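Side-chain contacts in possible thiamine biosynthesis enzyme (Candida albicans, PDB 2X7Q), which is of unknown function but has the periplasmic binding protein fold and may take part in thiamine biosynthesis: residues A[111-114]-A[115-119]; A[182-185]-A[186-189]. The protein carries 1 engineered substitution. All coordinates share one frame; numbering follows the deposited sequence.

Interaction 1. Residues A[111-114]-A[115-119]; sequences DVTD and AKQLK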
loop_
_atom_site.group_PDB
_atom_site.type_symbol
_atom_site.label_atom_id
_atom_site.label_comp_id
_atom_site.label_asym_id
_atom_site.label_seq_id
_atom_site.Cartn_x
_atom_site.Cartn_y
_atom_site.Cartn_z
ATOM N N ASP A 111 -26.753 9.446 13.279
ATOM C CA ASP A 111 -27.080 8.074 12.908
ATOM C C ASP A 111 -25.859 7.157 12.890
ATOM O O ASP A 111 -25.996 5.934 12.844
ATOM C CB ASP A 111 -27.785 8.043 11.550
ATOM C CG ASP A 111 -26.947 8.651 10.439
ATOM O OD1 ASP A 111 -26.102 9.525 10.731
ATOM O OD2 ASP A 111 -27.145 8.261 9.269
ATOM N N VAL A 112 -24.668 7.746 12.932
ATOM C CA VAL A 112 -23.436 6.966 12.897
ATOM C C VAL A 112 -22.474 7.380 14.006
ATOM O O VAL A 112 -21.839 8.432 13.929
ATOM C CB VAL A 112 -22.725 7.096 11.535
ATOM C CG1 VAL A 112 -21.443 6.276 11.526
ATOM C CG2 VAL A 112 -23.651 6.660 10.411
ATOM N N THR A 113 -22.369 6.541 15.033
ATOM C CA THR A 113 -21.460 6.791 16.147
ATOM C C THR A 113 -20.553 5.587 16.397
ATOM O O THR A 113 -19.411 5.736 16.837
ATOM C CB THR A 113 -22.229 7.119 17.442
ATOM O OG1 THR A 113 -22.961 5.965 17.874
ATOM C CG2 THR A 113 -23.195 8.269 17.210
ATOM N N ASP A 114 -21.070 4.395 16.113
ATOM C CA ASP A 114 -20.316 3.159 16.293
ATOM C C ASP A 114 -20.119 2.434 14.963
ATOM O O ASP A 114 -20.939 2.556 14.052
ATOM C CB ASP A 114 -21.022 2.243 17.296
ATOM C CG ASP A 114 -20.279 0.938 17.518
ATOM O OD1 ASP A 114 -19.206 0.959 18.154
ATOM O OD2 ASP A 114 -20.771 -0.113 17.061
ATOM N N ALA A 115 -19.030 1.678 14.862
ATOM C CA ALA A 115 -18.678 0.979 13.631
ATOM C C ALA A 115 -19.721 -0.059 13.228
ATOM O O ALA A 115 -19.889 -0.352 12.046
ATOM C CB ALA A 115 -17.306 0.328 13.769
ATOM N N LYS A 116 -20.417 -0.618 14.213
ATOM C CA LYS A 116 -21.414 -1.650 13.945
ATOM C C LYS A 116 -22.679 -1.087 13.299
ATOM O O LYS A 116 -23.516 -1.841 12.804
ATOM C CB LYS A 116 -21.754 -2.430 15.221
ATOM C CG LYS A 116 -20.615 -3.321 15.717
ATOM C CD LYS A 116 -21.111 -4.445 16.633
ATOM C CE LYS A 116 -21.223 -4.006 18.084
ATOM N NZ LYS A 116 -21.548 -5.149 18.978
ATOM N N GLN A 117 -22.805 0.238 13.289
ATOM C CA GLN A 117 -23.973 0.890 12.704
ATOM C C GLN A 117 -23.809 1.131 11.206
ATOM O O GLN A 117 -24.713 1.646 10.550
ATOM C CB GLN A 117 -24.250 2.220 13.405
ATOM C CG GLN A 117 -24.688 2.090 14.850
ATOM C CD GLN A 117 -24.985 3.433 15.490
ATOM O OE1 GLN A 117 -26.144 3.812 15.658
ATOM N NE2 GLN A 117 -23.934 4.162 15.846
ATOM N N LEU A 118 -22.658 0.745 10.668
ATOM C CA LEU A 118 -22.343 1.018 9.269
ATOM C C LEU A 118 -23.118 0.130 8.298
ATOM O O LEU A 118 -23.235 -1.079 8.505
ATOM C CB LEU A 118 -20.839 0.883 9.018
ATOM C CG LEU A 118 -19.937 1.776 9.871
ATOM C CD1 LEU A 118 -18.487 1.641 9.431
ATOM C CD2 LEU A 118 -20.390 3.222 9.797
ATOM N N LYS A 119 -23.647 0.742 7.243
ATOM C CA LYS A 119 -24.334 0.009 6.188
ATOM C C LYS A 119 -23.797 0.425 4.822
ATOM O O LYS A 119 -23.379 -0.416 4.027
ATOM C CB LYS A 119 -25.845 0.246 6.261
ATOM C CG LYS A 119 -26.503 -0.277 7.532
ATOM C CD LYS A 119 -26.184 -1.750 7.762
ATOM C CE LYS A 119 -26.582 -2.606 6.572
ATOM N NZ LYS A 119 -28.027 -2.513 6.261
HETATM O O HOH W 1 -16.659 1.753 16.661
#

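Interaction 2. Residues A[182-185]-A[186-189]; sequences KKYY and DNHE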
loop_
_atom_site.group_PDB
_atom_site.type_symbol
_atom_site.label_atom_id
_atom_site.label_comp_id
_atom_site.label_asym_id
_atom_site.label_seq_id
_atom_site.Cartn_x
_atom_site.Cartn_y
_atom_site.Cartn_z
ATOM N N LYS A 182 -5.832 12.396 9.602
ATOM C CA LYS A 182 -5.708 13.115 10.863
ATOM C C LYS A 182 -5.960 14.609 10.696
ATOM O O LYS A 182 -6.599 15.232 11.542
ATOM C CB LYS A 182 -4.334 12.868 11.488
ATOM C CG LYS A 182 -4.196 13.390 12.908
ATOM C CD LYS A 182 -2.867 12.983 13.520
ATOM C CE LYS A 182 -2.804 13.345 14.992
ATOM N NZ LYS A 182 -2.952 14.805 15.221
ATOM N N LYS A 183 -5.458 15.175 9.603
ATOM C CA LYS A 183 -5.653 16.591 9.316
ATOM C C LYS A 183 -7.128 16.975 9.364
ATOM O O LYS A 183 -7.484 18.042 9.863
ATOM C CB LYS A 183 -5.077 16.949 7.943
ATOM C CG LYS A 183 -5.491 18.330 7.447
ATOM C CD LYS A 183 -5.024 18.569 6.017
ATOM C CE LYS A 183 -5.507 19.907 5.482
ATOM N NZ LYS A 183 -5.041 20.162 4.094
ATOM N N TYR A 184 -7.983 16.099 8.848
ATOM C CA TYR A 184 -9.405 16.402 8.734
ATOM C C TYR A 184 -10.189 16.045 9.994
ATOM O O TYR A 184 -11.365 16.380 10.114
ATOM C CB TYR A 184 -10.001 15.728 7.495
ATOM C CG TYR A 184 -9.359 16.198 6.210
ATOM C CD1 TYR A 184 -9.788 17.360 5.581
ATOM C CD2 TYR A 184 -8.310 15.491 5.636
ATOM C CE1 TYR A 184 -9.196 17.796 4.409
ATOM C CE2 TYR A 184 -7.713 15.918 4.465
ATOM C CZ TYR A 184 -8.160 17.071 3.856
ATOM O OH TYR A 184 -7.572 17.503 2.690
ATOM N N TYR A 185 -9.536 15.369 10.934
ATOM C CA TYR A 185 -10.121 15.160 12.251
ATOM C C TYR A 185 -9.927 16.422 13.082
ATOM O O TYR A 185 -10.815 16.835 13.828
ATOM C CB TYR A 185 -9.464 13.982 12.968
ATOM C CG TYR A 185 -9.757 12.624 12.372
ATOM C CD1 TYR A 185 -11.029 12.298 11.918
ATOM C CD2 TYR A 185 -8.763 11.658 12.288
ATOM C CE1 TYR A 185 -11.297 11.050 11.383
ATOM C CE2 TYR A 185 -9.021 10.411 11.756
ATOM C CZ TYR A 185 -10.288 10.112 11.306
ATOM O OH TYR A 185 -10.547 8.868 10.777
ATOM N N ASP A 186 -8.756 17.035 12.939
ATOM C CA ASP A 186 -8.390 18.204 13.732
ATOM C C ASP A 186 -9.169 19.456 13.335
ATOM O O ASP A 186 -9.499 20.281 14.186
ATOM C CB ASP A 186 -6.882 18.457 13.647
ATOM C CG ASP A 186 -6.071 17.368 14.322
ATOM O OD1 ASP A 186 -6.648 16.615 15.132
ATOM O OD2 ASP A 186 -4.859 17.267 14.046
ATOM N N ASN A 187 -9.461 19.599 12.045
ATOM C CA ASN A 187 -10.280 20.715 11.581
ATOM C C ASN A 187 -11.765 20.365 11.624
ATOM O O ASN A 187 -12.612 21.133 11.168
ATOM C CB ASN A 187 -9.860 21.178 10.181
ATOM C CG ASN A 187 -10.088 20.121 9.119
ATOM O OD1 ASN A 187 -10.713 19.091 9.369
ATOM N ND2 ASN A 187 -9.586 20.379 7.920
ATOM N N HIS A 188 -12.063 19.187 12.165
ATOM C CA HIS A 188 -13.433 18.760 12.429
ATOM C C HIS A 188 -14.304 18.648 11.179
ATOM O O HIS A 188 -15.523 18.791 11.255
ATOM C CB HIS A 188 -14.091 19.691 13.454
ATOM C CG HIS A 188 -13.348 19.781 14.751
ATOM N ND1 HIS A 188 -13.476 18.840 15.750
ATOM C CD2 HIS A 188 -12.468 20.702 15.212
ATOM C CE1 HIS A 188 -12.709 19.178 16.771
ATOM N NE2 HIS A 188 -12.087 20.303 16.471
ATOM N N GLU A 189 -13.680 18.386 10.034
ATOM C CA GLU A 189 -14.431 18.146 8.807
ATOM C C GLU A 189 -15.045 16.753 8.841
ATOM O O GLU A 189 -16.194 16.556 8.442
ATOM C CB GLU A 189 -13.540 18.303 7.573
ATOM C CG GLU A 189 -14.249 17.996 6.261
ATOM C CD GLU A 189 -13.394 18.298 5.045
ATOM O OE1 GLU A 189 -12.470 19.130 5.159
ATOM O OE2 GLU A 189 -13.658 17.719 3.970
#

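Interaction 1. Residues A[111-114]-A[115-119]
The D114 carboxylate lies beside the backbone that follows it, and K116 N comes over one of its faces, well above the plane (61° out of it), to donate a bond of 2.9 Å to OD2. This is an Asx turn. With CG anti to the backbone N (chi1 180°), the group lies alongside the start of the 3-10 turn 115-117. Its other oxygen, OD1, accepts from a water that in turn accepts from A115 N, so both carboxylate oxygens have partners. The base of the K116 side chain runs beside D114 and points the same way, with CB 3.1 Å from OD2. NZ nevertheless ends 5.4 Å from D114 OD2, leaving the opposite charges without direct contact. The turn is closed by Q117 N, which donates to D114 O at 3.1 Å from above the carbonyl plane. From there the extended Q117 side chain reaches back to the T113-D114 backbone; which way round its amide sits is uncertain. The apolar end is simpler: V112 CG1 meets L118 CD2 at 3.7 Å, the two side chains crossing at about a right angle. Both pack on I193 of strand 190-197; on strand 100-106, L118 meets V103 and V112 meets T105. A115 and K116 rest on L141 of helix 129-141, while K119 N, just before strand 120-123, hydrogen-bonds to D172 OD2.

Interaction 2. Residues A[182-185]-A[186-189]
K182 and D186, one helical turn apart, cross obliquely and meet through a salt bridge whose hydrogen bond, NZ to OD2 at 3.3 Å, is weak. The lysine chain is extended as far as CE and bends only at its last torsion (chi4 -60°), which swings NZ toward the aspartate; the ammonium also pairs with D254. At the next turn Y184 and E189 lie side by side. E189 OE1 comes to the edge of the tyrosine ring near its plane, 3.2 Å from CD1, with the carboxylate turned almost perpendicular to the ring. Its other oxygen, OE2, is bridged to R159, which makes a cation-pi contact with Y184. N187 holds its CG between the backbone N and the carbonyl carbon (chi1 65°), folding the amide back over the helix end. There OD1 accepts from E189 N at 3.1 Å, the donor standing above the carbonyl plane, and an Asx turn results. The same N-H is shared weakly with Y184 O, also 3.1 Å away, and probably offsets the repulsion between Y184 O and N187 OD1, 2.9 Å apart. Y185 O weakly receives H188 N and lies over one face of the H188 ring. H188 has positive phi (62°); with the bonds back from H188 N and E189 N, the chain forms a Schellman motif that ends helix 178-186 and turns it toward strand 190-197.

Interactions 1 and 2 follow one another along the chain and sit on the same lobe, their centres 19 Å apart and their nearest atoms about 11 Å apart, without touching. The sheet between them relates the two: V112 and L118 of interaction 1 pack on I193 of strand 190-197, while Y185 of interaction 2 touches I190 and Q192 and bonds S104 of strand 100-106. Residues 111-119 lead into strand 120-123, and residues 182-189 lead out of helix 178-186 into strand 190-197. Their centres lie 26 and 23 Å from that of the chain, consistent with a peripheral place, probably away from the interlobe cleft where relatives bind ligand.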